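Local coordinates for protein AT5g51070/K3K7_27 (Arabidopsis thaliana, PDB 5GKM) that probably acts as the ATP-dependent chaperone partner of the plant Clp protease, represented here by its helical N-terminal domain, at residues R13-R16 / A17-S21; H37-L40 / G41-E45; Q116-P120 / E121-V125; M93-S96 / I97-R101. All blocks are in the same frame, centred on the assembly; numbering follows the deposited sequence. Where two conformers were deposited one is given.

Contact 1: residues R13-R16 / A17-S21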
ATOM      1  N   ARG A  13      10.158  -6.827   5.022  1.00 14.54           N
ATOM      2  CA  ARG A  13       9.415  -6.642   3.826  1.00 13.42           C
ATOM      3  C   ARG A  13       8.399  -5.529   4.000  1.00 12.99           C
ATOM      4  O   ARG A  13       8.182  -4.807   3.092  1.00 12.56           O
ATOM      5  CB  ARG A  13       8.652  -7.875   3.364  1.00 14.91           C
ATOM      6  CG  ARG A  13       9.507  -9.076   3.052  1.00 15.10           C
ATOM      7  CD  ARG A  13       8.704 -10.230   2.466  1.00 16.03           C
ATOM      8  NE  ARG A  13       7.897  -9.753   1.381  1.00 14.88           N
ATOM      9  CZ  ARG A  13       6.661 -10.123   1.163  1.00 16.45           C
ATOM     10  NH1 ARG A  13       6.101 -11.024   1.931  1.00 16.79           N
ATOM     11  NH2 ARG A  13       5.985  -9.550   0.184  1.00 16.45           N
ATOM     12  N   ALA A  14       7.724  -5.510   5.126  1.00 12.03           N
ATOM     13  CA  ALA A  14       6.701  -4.505   5.283  1.00 13.38           C
ATOM     14  C   ALA A  14       7.298  -3.091   5.299  1.00 13.34           C
ATOM     15  O   ALA A  14       6.745  -2.191   4.782  1.00 11.91           O
ATOM     16  CB  ALA A  14       5.910  -4.754   6.543  1.00 13.60           C
ATOM     17  N   ILE A  15       8.405  -2.987   5.994  1.00 12.74           N
ATOM     18  CA  ILE A  15       9.092  -1.721   6.110  1.00 13.90           C
ATOM     19  C   ILE A  15       9.579  -1.273   4.736  1.00 13.24           C
ATOM     20  O   ILE A  15       9.485  -0.150   4.431  1.00 12.45           O
ATOM     21  CB  ILE A  15      10.279  -1.799   7.091  1.00 15.57           C
ATOM     22  CG1 ILE A  15       9.807  -2.114   8.495  1.00 17.38           C
ATOM     23  CG2 ILE A  15      11.125  -0.540   7.046  1.00 16.81           C
ATOM     24  CD1 ILE A  15       9.170  -0.964   9.120  1.00 21.66           C
ATOM     25  N   ARG A  16      10.064  -2.206   3.943  1.00 12.25           N
ATOM     26  CA  ARG A  16      10.522  -1.866   2.630  1.00 13.46           C
ATOM     27  C   ARG A  16       9.379  -1.353   1.758  1.00 12.40           C
ATOM     28  O   ARG A  16       9.510  -0.402   1.074  1.00 12.73           O
ATOM     29  CB  ARG A  16      11.241  -3.044   1.997  1.00 17.10           C
ATOM     30  CG  ARG A  16      11.848  -2.814   0.648  1.00 20.93           C
ATOM     31  CD  ARG A  16      12.479  -4.115   0.165  1.00 25.64           C
ATOM     32  NE  ARG A  16      13.496  -4.589   1.060  1.00 30.48           N
ATOM     33  CZ  ARG A  16      13.485  -5.786   1.592  1.00 34.65           C
ATOM     34  NH1 ARG A  16      12.467  -6.614   1.361  1.00 33.10           N
ATOM     35  NH2 ARG A  16      14.468  -6.130   2.368  1.00 38.15           N
ATOM     36  N   ALA A  17       8.239  -2.000   1.845  1.00 11.31           N
ATOM     37  CA  ALA A  17       7.100  -1.547   1.091  1.00 11.48           C
ATOM     38  C   ALA A  17       6.679  -0.135   1.483  1.00 11.51           C
ATOM     39  O   ALA A  17       6.253   0.633   0.693  1.00 11.31           O
ATOM     40  CB  ALA A  17       5.909  -2.505   1.283  1.00 11.21           C
ATOM     41  N   ILE A  18       6.754   0.110   2.767  1.00 12.13           N
ATOM     42  CA  ILE A  18       6.431   1.447   3.264  1.00 11.90           C
ATOM     43  C   ILE A  18       7.402   2.544   2.763  1.00 11.84           C
ATOM     44  O   ILE A  18       7.000   3.552   2.297  1.00 12.40           O
ATOM     45  CB  ILE A  18       6.328   1.453   4.795  1.00 12.12           C
ATOM     46  CG1 ILE A  18       5.153   0.600   5.197  1.00 12.31           C
ATOM     47  CG2 ILE A  18       6.181   2.855   5.335  1.00 13.64           C
ATOM     48  CD1 ILE A  18       5.084   0.346   6.660  1.00 14.43           C
ATOM     49  N   ILE A  19       8.676   2.234   2.835  1.00 12.25           N
ATOM     50  CA  ILE A  19       9.673   3.137   2.275  1.00 13.06           C
ATOM     51  C   ILE A  19       9.455   3.323   0.765  1.00 12.13           C
ATOM     52  O   ILE A  19       9.592   4.394   0.248  1.00 14.00           O
ATOM     53  CB  ILE A  19      11.082   2.598   2.570  1.00 15.10           C
ATOM     54  CG1 ILE A  19      11.361   2.732   4.052  1.00 15.11           C
ATOM     55  CG2 ILE A  19      12.131   3.319   1.769  1.00 17.66           C
ATOM     56  CD1 ILE A  19      12.517   1.920   4.555  1.00 17.17           C
ATOM     57  N   PHE A  20       9.148   2.246   0.068  1.00 11.95           N
ATOM     58  CA  PHE A  20       8.918   2.344  -1.358  1.00 12.18           C
ATOM     59  C   PHE A  20       7.710   3.201  -1.595  1.00 12.84           C
ATOM     60  O   PHE A  20       7.627   3.808  -2.566  1.00 13.50           O
ATOM     61  CB  PHE A  20       8.775   0.999  -2.076  1.00 11.80           C
ATOM     62  CG  PHE A  20      10.018   0.166  -2.093  1.00 12.08           C
ATOM     63  CD1 PHE A  20      11.235   0.698  -1.811  1.00 12.42           C
ATOM     64  CD2 PHE A  20       9.961  -1.147  -2.451  1.00 13.26           C
ATOM     65  CE1 PHE A  20      12.368  -0.087  -1.824  1.00 12.56           C
ATOM     66  CE2 PHE A  20      11.083  -1.933  -2.502  1.00 13.13           C
ATOM     67  CZ  PHE A  20      12.293  -1.408  -2.170  1.00 13.34           C
ATOM     68  N   SER A  21       6.751   3.107  -0.679  1.00 11.88           N
ATOM     69  CA  SER A  21       5.522   4.017  -0.928  0.80 11.55           C
ATOM     70  C   SER A  21       5.781   5.599  -0.975  1.00 12.39           C
ATOM     71  O   SER A  21       5.290   6.291  -1.749  1.00 12.01           O
ATOM     72  CB  SER A  21       4.393   3.697   0.066  0.80 10.70           C
ATOM     73  OG  SER A  21       4.630   4.202   1.387  0.80 10.70           O
TER

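Contact 2: residues H37-L40 / G41-E45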
ATOM      1  N   HIS A  37      -0.478   5.279  -3.302  1.00 13.01           N
ATOM      2  CA  HIS A  37       0.949   5.197  -3.214  1.00 13.31           C
ATOM      3  C   HIS A  37       1.439   4.013  -2.426  1.00 11.98           C
ATOM      4  O   HIS A  37       2.422   3.426  -2.725  1.00 12.07           O
ATOM      5  CB  HIS A  37       1.560   6.501  -2.730  1.00 14.40           C
ATOM      6  CG  HIS A  37       0.989   7.700  -3.410  1.00 14.24           C
ATOM      7  ND1 HIS A  37       0.410   8.715  -2.749  1.00 15.89           N
ATOM      8  CD2 HIS A  37       0.906   8.009  -4.752  1.00 15.87           C
ATOM      9  CE1 HIS A  37      -0.021   9.613  -3.627  1.00 15.76           C
ATOM     10  NE2 HIS A  37       0.295   9.185  -4.853  1.00 15.93           N
ATOM     11  N   LEU A  38       0.719   3.728  -1.362  1.00 11.94           N
ATOM     12  CA  LEU A  38       1.000   2.535  -0.593  1.00 11.77           C
ATOM     13  C   LEU A  38       0.814   1.277  -1.473  1.00 10.85           C
ATOM     14  O   LEU A  38       1.551   0.367  -1.387  1.00 11.21           O
ATOM     15  CB  LEU A  38       0.084   2.479   0.624  1.00 12.17           C
ATOM     16  CG  LEU A  38       0.313   1.263   1.502  1.00 11.79           C
ATOM     17  CD1 LEU A  38       1.750   1.155   2.016  1.00 14.20           C
ATOM     18  CD2 LEU A  38      -0.675   1.263   2.645  1.00 12.65           C
ATOM     19  N   LEU A  39      -0.189   1.326  -2.311  1.00 11.58           N
ATOM     20  CA  LEU A  39      -0.403   0.214  -3.208  1.00 11.57           C
ATOM     21  C   LEU A  39       0.802   0.047  -4.112  1.00 10.87           C
ATOM     22  O   LEU A  39       1.249  -1.021  -4.302  1.00 11.48           O
ATOM     23  CB  LEU A  39      -1.677   0.418  -4.037  1.00 11.44           C
ATOM     24  CG  LEU A  39      -1.939  -0.620  -5.112  1.00 12.76           C
ATOM     25  CD1 LEU A  39      -2.122  -2.015  -4.540  1.00 12.10           C
ATOM     26  CD2 LEU A  39      -3.164  -0.206  -5.895  1.00 13.35           C
ATOM     27  N   LEU A  40       1.321   1.156  -4.599  1.00 11.35           N
ATOM     28  CA  LEU A  40       2.510   1.090  -5.414  1.00 12.45           C
ATOM     29  C   LEU A  40       3.716   0.504  -4.664  1.00 11.86           C
ATOM     30  O   LEU A  40       4.406  -0.275  -5.179  1.00 11.08           O
ATOM     31  CB  LEU A  40       2.872   2.444  -6.013  1.00 12.97           C
ATOM     32  CG  LEU A  40       1.885   3.057  -6.994  1.00 13.62           C
ATOM     33  CD1 LEU A  40       2.363   4.413  -7.504  1.00 15.02           C
ATOM     34  CD2 LEU A  40       1.655   2.151  -8.184  1.00 14.75           C
ATOM     35  N   GLY A  41       3.894   0.902  -3.419  1.00 10.97           N
ATOM     36  CA  GLY A  41       4.969   0.363  -2.644  1.00 10.77           C
ATOM     37  C   GLY A  41       4.891  -1.134  -2.417  1.00 10.75           C
ATOM     38  O   GLY A  41       5.847  -1.806  -2.439  1.00 11.02           O
ATOM     39  N   LEU A  42       3.681  -1.601  -2.169  1.00 11.16           N
ATOM     40  CA  LEU A  42       3.470  -3.024  -2.015  1.00 11.89           C
ATOM     41  C   LEU A  42       3.735  -3.798  -3.273  1.00 11.56           C
ATOM     42  O   LEU A  42       4.289  -4.828  -3.225  1.00 13.07           O
ATOM     43  CB  LEU A  42       2.039  -3.323  -1.552  1.00 12.03           C
ATOM     44  CG  LEU A  42       1.684  -2.864  -0.129  1.00 12.07           C
ATOM     45  CD1 LEU A  42       0.179  -2.861   0.038  1.00 14.40           C
ATOM     46  CD2 LEU A  42       2.328  -3.673   0.969  1.00 13.12           C
ATOM     47  N   ILE A  43       3.290  -3.258  -4.378  1.00 12.16           N
ATOM     48  CA  ILE A  43       3.576  -3.858  -5.676  1.00 13.29           C
ATOM     49  C   ILE A  43       5.070  -3.874  -5.982  1.00 13.12           C
ATOM     50  O   ILE A  43       5.585  -4.859  -6.388  1.00 14.89           O
ATOM     51  CB  ILE A  43       2.786  -3.181  -6.827  1.00 12.34           C
ATOM     52  CG1 ILE A  43       1.283  -3.411  -6.627  1.00 13.12           C
ATOM     53  CG2 ILE A  43       3.212  -3.705  -8.184  1.00 14.54           C
ATOM     54  CD1 ILE A  43       0.412  -2.538  -7.452  1.00 13.72           C
ATOM     55  N   ALA A  44       5.721  -2.772  -5.694  1.00 12.69           N
ATOM     56  CA  ALA A  44       7.138  -2.713  -5.938  1.00 13.86           C
ATOM     57  C   ALA A  44       7.937  -3.719  -5.093  1.00 13.84           C
ATOM     58  O   ALA A  44       8.958  -4.192  -5.484  1.00 16.19           O
ATOM     59  CB  ALA A  44       7.659  -1.308  -5.730  1.00 13.82           C
ATOM     60  N   GLU A  45       7.515  -3.914  -3.872  1.00 13.60           N
ATOM     61  CA  GLU A  45       8.206  -4.793  -2.970  1.00 13.58           C
ATOM     62  C   GLU A  45       8.053  -6.287  -3.288  1.00 14.76           C
ATOM     63  O   GLU A  45       8.947  -7.047  -3.059  1.00 15.53           O
ATOM     64  CB  GLU A  45       7.835  -4.460  -1.525  1.00 13.20           C
ATOM     65  CG  GLU A  45       8.635  -5.165  -0.446  1.00 14.47           C
ATOM     66  CD  GLU A  45       8.238  -6.609  -0.260  1.00 16.06           C
ATOM     67  OE1 GLU A  45       7.096  -6.951  -0.497  1.00 15.62           O
ATOM     68  OE2 GLU A  45       9.105  -7.332   0.167  1.00 18.79           O
TER

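Contact 3: residues Q116-P120 / E121-V125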
ATOM      1  N   GLN A 116       2.844 -12.605  15.262  1.00 20.96           N
ATOM      2  CA  GLN A 116       3.847 -11.900  15.960  1.00 24.09           C
ATOM      3  C   GLN A 116       4.357 -10.689  15.182  1.00 21.26           C
ATOM      4  O   GLN A 116       5.105  -9.940  15.678  1.00 23.38           O
ATOM      5  CB  GLN A 116       5.010 -12.830  16.291  1.00 27.42           C
ATOM      6  CG  GLN A 116       4.636 -13.946  17.254  1.00 34.73           C
ATOM      7  CD  GLN A 116       4.126 -13.431  18.575  1.00 39.95           C
ATOM      8  OE1 GLN A 116       4.587 -12.424  19.078  1.00 48.83           O
ATOM      9  NE2 GLN A 116       3.191 -14.143  19.159  1.00 48.15           N
ATOM     10  N   TYR A 117       3.936 -10.566  13.952  1.00 19.19           N
ATOM     11  CA  TYR A 117       4.500  -9.598  13.041  1.00 18.31           C
ATOM     12  C   TYR A 117       3.432  -8.985  12.165  1.00 15.93           C
ATOM     13  O   TYR A 117       2.424  -9.535  12.028  1.00 15.40           O
ATOM     14  CB  TYR A 117       5.547 -10.232  12.132  1.00 19.93           C
ATOM     15  CG  TYR A 117       5.094 -11.467  11.360  1.00 20.24           C
ATOM     16  CD1 TYR A 117       4.372 -11.348  10.222  1.00 21.43           C
ATOM     17  CD2 TYR A 117       5.406 -12.754  11.786  1.00 24.21           C
ATOM     18  CE1 TYR A 117       3.941 -12.414   9.513  1.00 20.81           C
ATOM     19  CE2 TYR A 117       5.017 -13.838  11.072  1.00 23.97           C
ATOM     20  CZ  TYR A 117       4.264 -13.676   9.943  1.00 25.44           C
ATOM     21  OH  TYR A 117       3.859 -14.778   9.247  1.00 27.12           O
ATOM     22  N   ILE A 118       3.724  -7.840  11.579  1.00 14.84           N
ATOM     23  CA  ILE A 118       2.869  -7.235  10.576  1.00 14.01           C
ATOM     24  C   ILE A 118       3.648  -7.319   9.273  1.00 13.88           C
ATOM     25  O   ILE A 118       4.676  -6.749   9.137  1.00 12.29           O
ATOM     26  CB  ILE A 118       2.556  -5.743  10.844  1.00 14.29           C
ATOM     27  CG1 ILE A 118       1.667  -5.541  12.049  1.00 17.42           C
ATOM     28  CG2 ILE A 118       1.803  -5.142   9.691  1.00 14.27           C
ATOM     29  CD1 ILE A 118       2.374  -5.484  13.352  1.00 19.27           C
ATOM     30  N   ALA A 119       3.131  -8.109   8.370  1.00 14.05           N
ATOM     31  CA  ALA A 119       3.702  -8.320   7.075  1.00 13.66           C
ATOM     32  C   ALA A 119       3.022  -7.473   6.016  1.00 12.25           C
ATOM     33  O   ALA A 119       2.044  -6.921   6.214  1.00 11.46           O
ATOM     34  CB  ALA A 119       3.663  -9.789   6.693  1.00 13.94           C
ATOM     35  N   PRO A 120       3.615  -7.467   4.826  1.00 11.75           N
ATOM     36  CA  PRO A 120       2.977  -6.726   3.735  1.00 11.24           C
ATOM     37  C   PRO A 120       1.536  -7.224   3.457  1.00 12.05           C
ATOM     38  O   PRO A 120       0.702  -6.499   3.046  1.00 11.55           O
ATOM     39  CB  PRO A 120       3.880  -7.044   2.529  1.00 13.44           C
ATOM     40  CG  PRO A 120       5.195  -7.248   3.110  1.00 14.10           C
ATOM     41  CD  PRO A 120       4.917  -7.993   4.383  1.00 13.54           C
ATOM     42  N   GLU A 121       1.346  -8.505   3.692  1.00 12.94           N
ATOM     43  CA  GLU A 121       0.062  -9.105   3.453  1.00 12.24           C
ATOM     44  C   GLU A 121      -1.012  -8.541   4.392  1.00 11.95           C
ATOM     45  O   GLU A 121      -2.092  -8.372   4.013  1.00 12.27           O
ATOM     46  CB  GLU A 121       0.164 -10.605   3.527  1.00 13.98           C
ATOM     47  CG  GLU A 121       0.934 -11.145   2.362  1.00 14.74           C
ATOM     48  CD  GLU A 121       2.450 -11.047   2.486  1.00 14.66           C
ATOM     49  OE1 GLU A 121       3.015 -10.844   3.512  1.00 14.80           O
ATOM     50  OE2 GLU A 121       3.028 -11.243   1.476  1.00 17.36           O
ATOM     51  N   HIS A 122      -0.641  -8.281   5.634  1.00 11.49           N
ATOM     52  CA  HIS A 122      -1.531  -7.630   6.551  1.00 11.27           C
ATOM     53  C   HIS A 122      -1.858  -6.227   6.110  1.00 11.06           C
ATOM     54  O   HIS A 122      -2.931  -5.775   6.281  1.00 11.50           O
ATOM     55  CB  HIS A 122      -0.939  -7.521   7.940  1.00 11.87           C
ATOM     56  CG  HIS A 122      -0.687  -8.847   8.615  1.00 13.71           C
ATOM     57  ND1 HIS A 122       0.524  -9.301   8.917  1.00 13.81           N
ATOM     58  CD2 HIS A 122      -1.563  -9.801   9.038  1.00 13.99           C
ATOM     59  CE1 HIS A 122       0.414 -10.472   9.508  1.00 14.82           C
ATOM     60  NE2 HIS A 122      -0.858 -10.779   9.569  1.00 13.91           N
ATOM     61  N   ILE A 123      -0.852  -5.527   5.609  1.00 10.80           N
ATOM     62  CA  ILE A 123      -1.058  -4.198   5.062  1.00 10.64           C
ATOM     63  C   ILE A 123      -1.989  -4.227   3.861  1.00 10.62           C
ATOM     64  O   ILE A 123      -2.797  -3.405   3.716  1.00 10.43           O
ATOM     65  CB  ILE A 123       0.262  -3.456   4.689  1.00 11.40           C
ATOM     66  CG1 ILE A 123       1.157  -3.364   5.929  1.00 12.38           C
ATOM     67  CG2 ILE A 123      -0.054  -2.105   4.052  1.00 11.27           C
ATOM     68  CD1 ILE A 123       2.569  -2.880   5.678  1.00 13.44           C
ATOM     69  N   ALA A 124      -1.811  -5.219   3.015  1.00 10.40           N
ATOM     70  CA  ALA A 124      -2.717  -5.344   1.884  1.00 10.96           C
ATOM     71  C   ALA A 124      -4.171  -5.589   2.306  1.00 11.52           C
ATOM     72  O   ALA A 124      -5.038  -5.040   1.758  1.00 12.36           O
ATOM     73  CB  ALA A 124      -2.256  -6.446   0.935  1.00 10.98           C
ATOM     74  N   VAL A 125      -4.350  -6.424   3.307  1.00 12.12           N
ATOM     75  CA  VAL A 125      -5.702  -6.690   3.758  1.00 11.92           C
ATOM     76  C   VAL A 125      -6.299  -5.394   4.268  1.00 12.89           C
ATOM     77  O   VAL A 125      -7.397  -5.115   4.011  1.00 13.42           O
ATOM     78  CB  VAL A 125      -5.786  -7.776   4.850  1.00 11.75           C
ATOM     79  CG1 VAL A 125      -7.231  -7.971   5.301  1.00 13.00           C
ATOM     80  CG2 VAL A 125      -5.265  -9.072   4.270  1.00 12.67           C
TER

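Contact 4: residues M93-S96 / I97-R101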
ATOM      1  N   MET A  93       8.983  11.722   4.163  1.00 16.60           N
ATOM      2  CA  MET A  93       7.542  12.029   3.685  0.80 17.05           C
ATOM      3  C   MET A  93       6.346  11.301   4.576  1.00 15.48           C
ATOM      4  O   MET A  93       6.556  10.341   5.130  1.00 14.87           O
ATOM      5  CB  MET A  93       7.330  11.407   2.328  0.80 16.35           C
ATOM      6  CG  MET A  93       6.052  11.938   1.671  0.80 17.65           C
ATOM      7  SD  MET A  93       5.718  11.149   0.092  0.80 18.72           S
ATOM      8  CE  MET A  93       7.076  11.883  -0.762  0.80 16.61           C
ATOM      9  N   PRO A  94       5.512  12.255   5.009  1.00 14.47           N
ATOM     10  CA  PRO A  94       4.446  11.869   5.898  1.00 15.24           C
ATOM     11  C   PRO A  94       3.403  11.044   5.184  1.00 14.10           C
ATOM     12  O   PRO A  94       3.324  11.029   4.018  1.00 13.81           O
ATOM     13  CB  PRO A  94       3.837  13.202   6.335  1.00 15.16           C
ATOM     14  CG  PRO A  94       4.087  14.105   5.191  1.00 16.91           C
ATOM     15  CD  PRO A  94       5.432  13.702   4.707  1.00 16.00           C
ATOM     16  N   PHE A  95       2.614  10.377   6.011  1.00 13.96           N
ATOM     17  CA  PHE A  95       1.540   9.514   5.563  1.00 13.63           C
ATOM     18  C   PHE A  95       0.195  10.166   5.801  1.00 13.58           C
ATOM     19  O   PHE A  95      -0.000  10.783   6.779  1.00 14.41           O
ATOM     20  CB  PHE A  95       1.590   8.188   6.310  1.00 13.74           C
ATOM     21  CG  PHE A  95       2.895   7.477   6.133  1.00 14.17           C
ATOM     22  CD1 PHE A  95       3.146   6.832   4.996  1.00 14.00           C
ATOM     23  CD2 PHE A  95       3.851   7.496   7.088  1.00 16.97           C
ATOM     24  CE1 PHE A  95       4.319   6.229   4.791  1.00 15.48           C
ATOM     25  CE2 PHE A  95       5.039   6.862   6.901  1.00 16.83           C
ATOM     26  CZ  PHE A  95       5.278   6.242   5.738  1.00 15.64           C
ATOM     27  N   SER A  96      -0.719   9.975   4.875  1.00 13.40           N
ATOM     28  CA  SER A  96      -2.034  10.546   5.003  1.00 14.63           C
ATOM     29  C   SER A  96      -2.858   9.865   6.090  1.00 13.88           C
ATOM     30  O   SER A  96      -2.534   8.856   6.527  1.00 13.55           O
ATOM     31  CB  SER A  96      -2.775  10.473   3.698  1.00 13.88           C
ATOM     32  OG  SER A  96      -3.189   9.212   3.425  1.00 14.73           O
ATOM     33  N   ILE A  97      -3.949  10.513   6.495  1.00 14.06           N
ATOM     34  CA  ILE A  97      -4.813   9.933   7.490  1.00 15.18           C
ATOM     35  C   ILE A  97      -5.298   8.608   6.963  1.00 14.69           C
ATOM     36  O   ILE A  97      -5.311   7.683   7.664  1.00 15.18           O
ATOM     37  CB  ILE A  97      -6.024  10.847   7.700  1.00 16.31           C
ATOM     38  CG1 ILE A  97      -5.562  12.059   8.467  1.00 19.46           C
ATOM     39  CG2 ILE A  97      -7.143  10.168   8.463  1.00 18.25           C
ATOM     40  CD1 ILE A  97      -6.507  13.240   8.327  1.00 22.21           C
ATOM     41  N   SER A  98      -5.701   8.599   5.713  1.00 15.24           N
ATOM     42  CA  SER A  98      -6.167   7.177   5.166  0.70 14.48           C
ATOM     43  C   SER A  98      -5.039   6.017   5.268  1.00 14.66           C
ATOM     44  O   SER A  98      -5.304   4.941   5.599  1.00 14.64           O
ATOM     45  CB  SER A  98      -6.648   7.390   3.723  0.70 16.20           C
ATOM     46  OG  SER A  98      -5.680   8.083   2.915  0.70 16.92           O
ATOM     47  N   THR A  99      -3.837   6.446   4.905  1.00 12.45           N
ATOM     48  CA  THR A  99      -2.745   5.558   4.963  1.00 12.28           C
ATOM     49  C   THR A  99      -2.512   5.125   6.411  1.00 11.63           C
ATOM     50  O   THR A  99      -2.255   4.020   6.633  1.00 12.94           O
ATOM     51  CB  THR A  99      -1.469   6.178   4.328  1.00 12.33           C
ATOM     52  OG1 THR A  99      -1.767   6.518   3.002  1.00 13.34           O
ATOM     53  CG2 THR A  99      -0.321   5.185   4.381  1.00 13.62           C
ATOM     54  N   LYS A 100      -2.578   6.051   7.343  1.00 12.19           N
ATOM     55  CA  LYS A 100      -2.378   5.685   8.716  1.00 13.76           C
ATOM     56  C   LYS A 100      -3.462   4.712   9.208  1.00 13.91           C
ATOM     57  O   LYS A 100      -3.237   3.890  10.037  1.00 15.29           O
ATOM     58  CB  LYS A 100      -2.316   6.919   9.616  1.00 15.66           C
ATOM     59  CG  LYS A 100      -1.074   7.773   9.389  1.00 16.64           C
ATOM     60  CD  LYS A 100      -1.120   9.022  10.274  1.00 20.81           C
ATOM     61  CE  LYS A 100       0.025   9.992  10.125  1.00 27.63           C
ATOM     62  NZ  LYS A 100       1.308   9.386  10.548  1.00 31.89           N
ATOM     63  N   ARG A 101      -4.641   4.915   8.708  1.00 13.46           N
ATOM     64  CA  ARG A 101      -5.745   4.063   9.050  1.00 15.07           C
ATOM     65  C   ARG A 101      -5.439   2.655   8.569  1.00 13.36           C
ATOM     66  O   ARG A 101      -5.666   1.726   9.243  1.00 14.15           O
ATOM     67  CB  ARG A 101      -7.019   4.589   8.441  1.00 17.34           C
ATOM     68  CG  ARG A 101      -8.209   3.730   8.704  1.00 23.27           C
ATOM     69  CD  ARG A 101      -9.537   4.405   8.419  1.00 29.62           C
ATOM     70  NE  ARG A 101     -10.590   3.377   8.347  1.00 37.12           N
ATOM     71  CZ  ARG A 101     -11.804   3.513   7.827  1.00 42.10           C
ATOM     72  NH1 ARG A 101     -12.220   4.652   7.343  1.00 52.37           N
ATOM     73  NH2 ARG A 101     -12.622   2.485   7.790  1.00 46.18           N
TER
HETATM   74  O   HOH W   1       3.128  10.702   8.931  1.00 15.85           O

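Contact 1: residues R13-R16 / A17-S21
Arg16 and Phe20, one turn apart on helix 12-27, make the tight part of this contact. Their side chains lie side by side and point the same way, with Arg16 CG set over one face of the Phe20 ring only 3.2 Å from Phe20 CZ. Arg16 CD follows at 3.6 Å from the same Phe20 CZ. The extended start of the arginine (CG anti to the backbone N, chi1 -177°) carries the methylenes along the ring before the chain bends at chi3. This is aliphatic packing, since the guanidinium turns to a salt bridge with Glu12 and a long, weak ion pair with Glu45. Looser is the pair Ile15 and Ile19, which touches through a single methyl pair, Ile15 CG2 to Ile19 CD1 at 3.8 Å, the two chains crossing at a slant. Beneath both pairs run the backbone bonds, among them Phe20 N to Arg16 O at 2.9 Å and Ile19 N to Ile15 O at 3.0 Å. Ala14, Ala17 and Ile18 form the buried face, where the two alanines receive helices 120-130 and 35-45. With its i to i+4 pairs on the partly exposed faces, this is an amphipathic helix of the all-helical Clp N-terminal domain.

Contact 2: residues H37-L40 / G41-E45
Leu39 and Ile43 provide the closest apolar side-chain pair of this buried stretch of helix. Leu39 CG lies 3.8 Å from Ile43 CD1, and Leu39 CD1 is 3.9 Å from that same methyl, so one isoleucine tip rests against the branch of the leucine. The leucine reaches forward because its CG is anti to the backbone N (chi1 174°), whereas Ile43 CG1 stands beside its own N and folds back toward the preceding turn. Leu38 and Leu42 touch more lightly, CG to CD1 at 4.4 Å. Together these side chains belong to helix 35-45, a central helix of the Clp N-terminal domain: Leu38, Leu39 and Leu42 meet helix 120-130, Leu40 and Ile43 meet helix 59-71, and Leu42 also touches Ala17 of helix 12-27. Regular alpha-helical bonds form the second kind of interaction. Gly41 N donates to His37 O at 3.0 Å, Leu42 N to Leu38 O at 3.0 Å, Ile43 N to Leu39 O at 3.0 Å and Ala44 N to Leu40 O at 2.9 Å, so these turns keep their peptide groups paired despite the apolar surroundings. The polar side chains at the two ends are buried and paired: His37 ND1 is hydrogen-bonded to Tyr34 N, and the carboxylate of Glu45 makes a salt bridge with Arg13.

Contact 3: residues Q116-P120 / E121-V125
His122 reaches back over the start of its helix to the loop residues Tyr117, Ile118 and Ala119. Its CB lies 3.5 Å from Ala119 O and also touches the Ile118 CG2 methyl. From there CG leaves anti to the carbonyl carbon (chi1 -64°), which turns the imidazole back along the incoming chain. ND1 accepts a hydrogen bond from Ala119 N, 2.9 Å away; the bond is nearly straight (171°) and the donor sits at the ring edge only 2° out of its plane, so it fixes the rotation of the ring. This use of ND1 is consistent with a proton on NE2. Next round the ring, CE1 approaches Tyr117 O at 3.4 Å and, obliquely, the Tyr117 ring, whose side chain crosses that of the histidine at about a right angle. Ala119 is the N-cap and His122 stands three residues on, so the bond is one half of a capping box, the half in which a side chain holds the N-H of the cap; the alanine cannot return the other. Ala119 O starts the helical bonding, accepting from Ile123 N at 3.3 Å and weakly from His122 N. Glu121, bent at chi2, lays OE1 3.4 Å from Ala119 CB, while its OE2 is held by Arg156 and Arg13. The start of helix 120-130 is packed against three helices: Pro120 and Ile123 face helix 35-45, Ile118 and His122 meet helix 97-112, and Glu121 and His122 lean on Leu157 of helix 146-158.

Contact 4: residues M93-S96 / I97-R101
Ser96, Phe95 and Thr99 carry the entry into helix 97-112. Ser96 is the N-cap, and its carbonyl begins the helical bonding: Lys100 N donates to Ser96 O at 2.9 Å, nearly along the C=O axis. Its OG, placed between the backbone N and the carbonyl carbon (chi1 74°), faces the first turn, where it meets Ser98 OG and Thr99 OG1. The hydrogen bond with Ser98 OG, at 2.8 Å from Ser96 OG, is doubtful, as it rests on one of two conformers of Ser98. Thr99 OG1 lies 3.1 Å from Ser96 OG and is itself hydrogen-bonded to Val33 O, so this N-cap, a serine followed three residues later by a threonine, is tied to the loop before helix 35-45. The other branch of the threonine serves packing: CG2 comes 3.9 Å from Phe95 CD1, approaching the ring obliquely. Phe95 also packs on Ile18 and Gln22 of helix 12-27 and stands edge-to-face with Phe103. Its backbone is covered by the exposed Lys100, whose CE lies 3.4 Å from Phe95 O after CG has passed Phe95 CB at 4.1 Å. One water completes the link, accepting from Phe95 N at 3.0 Å and from Lys100 NZ at 2.8 Å.

How the contacts relate
Contacts 1 and 2 are mid-helix turns, whereas contacts 3 and 4 are the N-terminal ends of helices 120-130 and 97-112. Contact 2 is the most central and nearly all apolar; contact 3 is also mostly buried but relies on a histidine and a proline, while contact 4 has exposed residues, hydroxyls and a water. Contact 1 touches all three others: it meets contacts 2 and 3 through charges as well as packing, such as Arg13 CB on Pro120 CG at 3.5 Å, and contact 4 through apolar packing. Contacts 2 and 3 share an apolar seam, Leu38 CD2 to Ile123 CG2 at 3.7 Å. Contacts 3 and 4 do not touch.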